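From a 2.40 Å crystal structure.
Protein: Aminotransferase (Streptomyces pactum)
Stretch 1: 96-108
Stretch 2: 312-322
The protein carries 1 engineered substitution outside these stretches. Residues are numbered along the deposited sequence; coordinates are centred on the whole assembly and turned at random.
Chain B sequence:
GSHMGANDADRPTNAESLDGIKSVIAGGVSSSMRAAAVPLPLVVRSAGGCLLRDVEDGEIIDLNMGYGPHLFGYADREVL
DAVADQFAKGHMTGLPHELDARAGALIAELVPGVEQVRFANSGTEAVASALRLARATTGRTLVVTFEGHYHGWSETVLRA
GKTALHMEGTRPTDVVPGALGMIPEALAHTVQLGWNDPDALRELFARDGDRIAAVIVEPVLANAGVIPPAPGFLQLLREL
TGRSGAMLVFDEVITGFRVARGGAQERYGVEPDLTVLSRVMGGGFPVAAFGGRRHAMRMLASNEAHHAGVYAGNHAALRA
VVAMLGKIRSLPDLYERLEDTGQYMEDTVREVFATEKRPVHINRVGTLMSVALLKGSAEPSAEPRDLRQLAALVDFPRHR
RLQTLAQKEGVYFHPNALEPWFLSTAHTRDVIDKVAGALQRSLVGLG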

# COMPACT_ATOMS: atom_id res chain seq x y z
N PRO B 96 -13.12 3.47 13.53
CA PRO B 96 -12.23 4.20 14.44
C PRO B 96 -11.91 3.34 15.68
O PRO B 96 -12.72 2.54 16.07
N HIS B 97 -10.73 3.51 16.26
CA HIS B 97 -10.23 2.63 17.27
C HIS B 97 -9.50 3.49 18.25
O HIS B 97 -9.02 4.54 17.88
N GLU B 98 -9.42 3.06 19.51
CA GLU B 98 -8.67 3.80 20.54
C GLU B 98 -7.21 4.13 20.18
O GLU B 98 -6.68 5.13 20.64
N LEU B 99 -6.57 3.27 19.39
CA LEU B 99 -5.17 3.47 19.00
C LEU B 99 -4.99 4.72 18.11
O LEU B 99 -3.97 5.38 18.19
N ASP B 100 -5.99 5.01 17.28
CA ASP B 100 -5.88 6.07 16.26
C ASP B 100 -5.41 7.39 16.87
O ASP B 100 -4.47 7.99 16.37
N ALA B 101 -5.96 7.76 18.03
CA ALA B 101 -5.51 8.97 18.76
C ALA B 101 -4.06 8.86 19.29
O ALA B 101 -3.32 9.86 19.31
N ARG B 102 -3.69 7.68 19.74
CA ARG B 102 -2.34 7.46 20.29
C ARG B 102 -1.29 7.52 19.17
O ARG B 102 -0.26 8.18 19.33
N ALA B 103 -1.57 6.88 18.03
CA ALA B 103 -0.67 6.99 16.88
C ALA B 103 -0.55 8.42 16.41
O ALA B 103 0.56 8.94 16.26
N GLY B 104 -1.68 9.09 16.23
CA GLY B 104 -1.68 10.48 15.78
C GLY B 104 -0.89 11.36 16.73
O GLY B 104 -0.04 12.15 16.29
N ALA B 105 -1.13 11.21 18.03
CA ALA B 105 -0.50 12.08 19.06
C ALA B 105 1.00 11.88 19.13
O ALA B 105 1.77 12.85 19.20
N LEU B 106 1.44 10.63 19.07
CA LEU B 106 2.88 10.36 18.96
C LEU B 106 3.55 11.03 17.77
O LEU B 106 4.64 11.59 17.89
N ILE B 107 2.96 10.92 16.58
CA ILE B 107 3.53 11.57 15.39
C ILE B 107 3.59 13.08 15.64
O ILE B 107 4.64 13.69 15.43
N ALA B 108 2.48 13.67 16.13
CA ALA B 108 2.42 15.13 16.34
C ALA B 108 3.47 15.62 17.34
O ALA B 108 4.09 16.66 17.13
N ALA B 312 -6.14 1.23 5.36
CA ALA B 312 -5.44 2.39 5.82
C ALA B 312 -5.73 2.55 7.30
O ALA B 312 -6.87 2.55 7.70
N GLY B 313 -4.67 2.72 8.10
CA GLY B 313 -4.84 2.98 9.51
C GLY B 313 -5.41 1.77 10.26
O GLY B 313 -6.10 1.95 11.23
N ASN B 314 -5.15 0.56 9.79
CA ASN B 314 -5.68 -0.61 10.48
C ASN B 314 -5.01 -0.73 11.84
O ASN B 314 -3.97 -0.13 12.11
N HIS B 315 -5.60 -1.55 12.71
CA HIS B 315 -5.21 -1.55 14.12
C HIS B 315 -3.83 -2.15 14.36
O HIS B 315 -3.08 -1.63 15.18
N ALA B 316 -3.48 -3.20 13.62
CA ALA B 316 -2.12 -3.73 13.67
C ALA B 316 -1.09 -2.69 13.25
O ALA B 316 -0.12 -2.45 13.98
N ALA B 317 -1.31 -2.04 12.11
CA ALA B 317 -0.39 -0.99 11.64
C ALA B 317 -0.21 0.13 12.67
O ALA B 317 0.92 0.55 12.95
N LEU B 318 -1.30 0.62 13.24
CA LEU B 318 -1.21 1.69 14.24
C LEU B 318 -0.66 1.21 15.60
O LEU B 318 0.04 1.96 16.28
N ARG B 319 -0.87 -0.05 15.95
CA ARG B 319 -0.15 -0.62 17.09
C ARG B 319 1.36 -0.57 16.85
O ARG B 319 2.15 -0.25 17.76
N ALA B 320 1.79 -0.91 15.63
CA ALA B 320 3.21 -0.86 15.31
C ALA B 320 3.75 0.58 15.42
O ALA B 320 4.85 0.78 15.90
N VAL B 321 2.97 1.57 14.98
CA VAL B 321 3.42 2.96 15.06
C VAL B 321 3.55 3.33 16.52
O VAL B 321 4.55 3.92 16.92
N VAL B 322 2.56 2.97 17.32
CA VAL B 322 2.57 3.29 18.76
C VAL B 322 3.75 2.65 19.50
O VAL B 322 4.44 3.30 20.28

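The two helices, 98-108 and 315-322, run in broadly the same direction, their axes inclined at 38° and 8.8 Å apart at closest approach. The backbones come nearest at A103 and V322, whose CA atoms are 5.3 Å apart, and a methyl group suits this point because it fills the narrow gap without forcing the helices apart. A103 points toward the other helix, and its CB packs 4.1 Å from V322 CG2, 4.2 Å from V321 CG1 and 4.2 Å from L318 CB, so one small side chain meets three larger ones.

V322, with chi1 in t, leaves its backbone sideways to the partner helix, yet it is a knob that fits a hole formed by L99, R102, A103 and L106. V322 CG2 lies 3.6 Å from the backbone A103 N, and both methyls lie near L106 CD1, V322 CG1 at 4.3 Å and V322 CG2 at 4.4 Å. The reciprocal knob is L99, whose side chain points toward the partner and settles among H315, L318, R319 and V322. In the m,t rotamer, L99 CD1 comes within 3.5 Å of the backbone H315 O, and L99 CD2 lies 3.9 Å from R319 CD and 4.4 Å from V322 CG2. A branched leucine can thus touch several residues of the hole at once, including the aliphatic part of an arginine.

Farther along, L106 (m,t) also points toward the contact, and its CD1 lies 3.8 Å from V322 O. I107 starts sideways, but its m,t rotamer brings CD1 to 4.4 Å from V321 CG1. V321, in t, points toward the first helix, and its CG1 touches both I107 CD1 and A103 CB. L318 (m,t) is directed inward as well: its CB lies 4.4 Å from L99 CB, and its CD1 approaches D100 OD1 at 3.3 Å.

That approach opens the polar edge. The CA-to-CB bond of D100 points away, but in the m rotamer the end of the D100 side chain comes nearer the partner stretch. D100 OD2 accepts a hydrogen bond from H97 N at 3.1 Å, whereas OD1, buried by the contact, finds no polar partner in the model. H97 is the N-cap of its helix: with chi1 in t, its ND1 accepts from L99 N at 3.2 Å, occupying an amide of the first turn. The same ring meets H315 (chi1 m) obliquely, with ring centroids 4.1 Å apart and planes at 36°; H97 CD2 lies over a face of the H315 ring, 3.4 Å from its ND1. H315 NE2 is hydrogen-bonded elsewhere in the structure. N314 caps the second helix, its p rotamer placing OD1 2.9 Å from the donor A317 N, although its side chain points away from the first stretch.

On the exposed flank, R102 NH1 passes 3.4 Å from V322 CG1, a van der Waals contact at an oblique angle to the guanidinium that leaves the charged group near solvent. No hydrogen bond links the two stretches, so apolar packing and the histidine pair carry the interface.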

# COMPACT_ATOMS: atom_id res chain seq x y z
CB PRO B 96 -13.04 5.45 14.83
CG PRO B 96 -14.16 5.54 13.85
CD PRO B 96 -14.41 4.15 13.34
CB HIS B 97 -9.24 1.63 16.64
CG HIS B 97 -8.89 0.46 17.51
ND1 HIS B 97 -7.99 0.54 18.55
CD2 HIS B 97 -9.29 -0.84 17.47
CE1 HIS B 97 -7.86 -0.64 19.13
NE2 HIS B 97 -8.62 -1.50 18.48
CB GLU B 98 -8.67 3.06 21.87
CG GLU B 98 -10.01 3.10 22.55
CD GLU B 98 -9.96 2.64 23.98
OE1 GLU B 98 -9.70 1.42 24.19
OE2 GLU B 98 -10.23 3.49 24.88
CB LEU B 99 -4.64 2.24 18.25
CG LEU B 99 -4.42 0.98 19.08
CD1 LEU B 99 -4.27 -0.23 18.19
CD2 LEU B 99 -3.21 1.14 19.97
CB ASP B 100 -7.23 6.28 15.53
CG ASP B 100 -7.74 5.01 14.85
OD1 ASP B 100 -7.06 3.97 14.88
OD2 ASP B 100 -8.87 5.01 14.32
CB ALA B 101 -6.47 9.31 19.90
CB ARG B 102 -2.25 6.15 21.04
CG ARG B 102 -3.24 6.00 22.18
CD ARG B 102 -2.52 5.71 23.52
NE ARG B 102 -1.33 6.54 23.70
CZ ARG B 102 -0.03 6.16 23.68
NH1 ARG B 102 0.36 4.90 23.53
NH2 ARG B 102 0.91 7.10 23.84
CB ALA B 103 -1.14 6.11 15.75
CB ALA B 105 -1.13 11.87 20.42
CB LEU B 106 3.15 8.84 18.97
CG LEU B 106 3.17 8.33 20.42
CD1 LEU B 106 2.95 6.83 20.52
CD2 LEU B 106 4.48 8.75 21.08
CB ILE B 107 2.72 11.26 14.10
CG1 ILE B 107 2.89 9.78 13.72
CG2 ILE B 107 3.17 12.13 12.94
CD1 ILE B 107 1.88 9.30 12.71
CB ALA B 108 1.04 15.57 16.76
CB ALA B 312 -5.83 3.62 5.02
CB ASN B 314 -5.50 -1.90 9.63
CG ASN B 314 -4.04 -2.26 9.40
OD1 ASN B 314 -3.40 -2.92 10.25
ND2 ASN B 314 -3.51 -1.87 8.25
CB HIS B 315 -6.26 -2.27 14.98
CG HIS B 315 -7.67 -1.94 14.63
ND1 HIS B 315 -8.07 -0.68 14.28
CD2 HIS B 315 -8.77 -2.73 14.52
CE1 HIS B 315 -9.36 -0.69 13.97
NE2 HIS B 315 -9.81 -1.92 14.10
CB ALA B 316 -1.97 -4.96 12.80
CB ALA B 317 -0.88 -0.38 10.32
CB LEU B 318 -2.55 2.42 14.39
CG LEU B 318 -3.03 3.05 13.08
CD1 LEU B 318 -4.15 4.06 13.35
CD2 LEU B 318 -1.91 3.73 12.30
CB ARG B 319 -0.64 -2.05 17.37
CG ARG B 319 -0.18 -2.64 18.70
CD ARG B 319 -0.80 -1.93 19.90
NE ARG B 319 -0.26 -2.46 21.14
CZ ARG B 319 -0.73 -3.53 21.77
NH1 ARG B 319 -1.78 -4.20 21.33
NH2 ARG B 319 -0.13 -3.94 22.87
CB ALA B 320 3.46 -1.43 13.91
CB VAL B 321 2.46 3.93 14.32
CG1 VAL B 321 2.79 5.39 14.61
CG2 VAL B 321 2.50 3.71 12.81
CB VAL B 322 1.24 2.87 19.41
CG1 VAL B 322 1.35 2.84 20.95
CG2 VAL B 322 0.12 3.81 18.96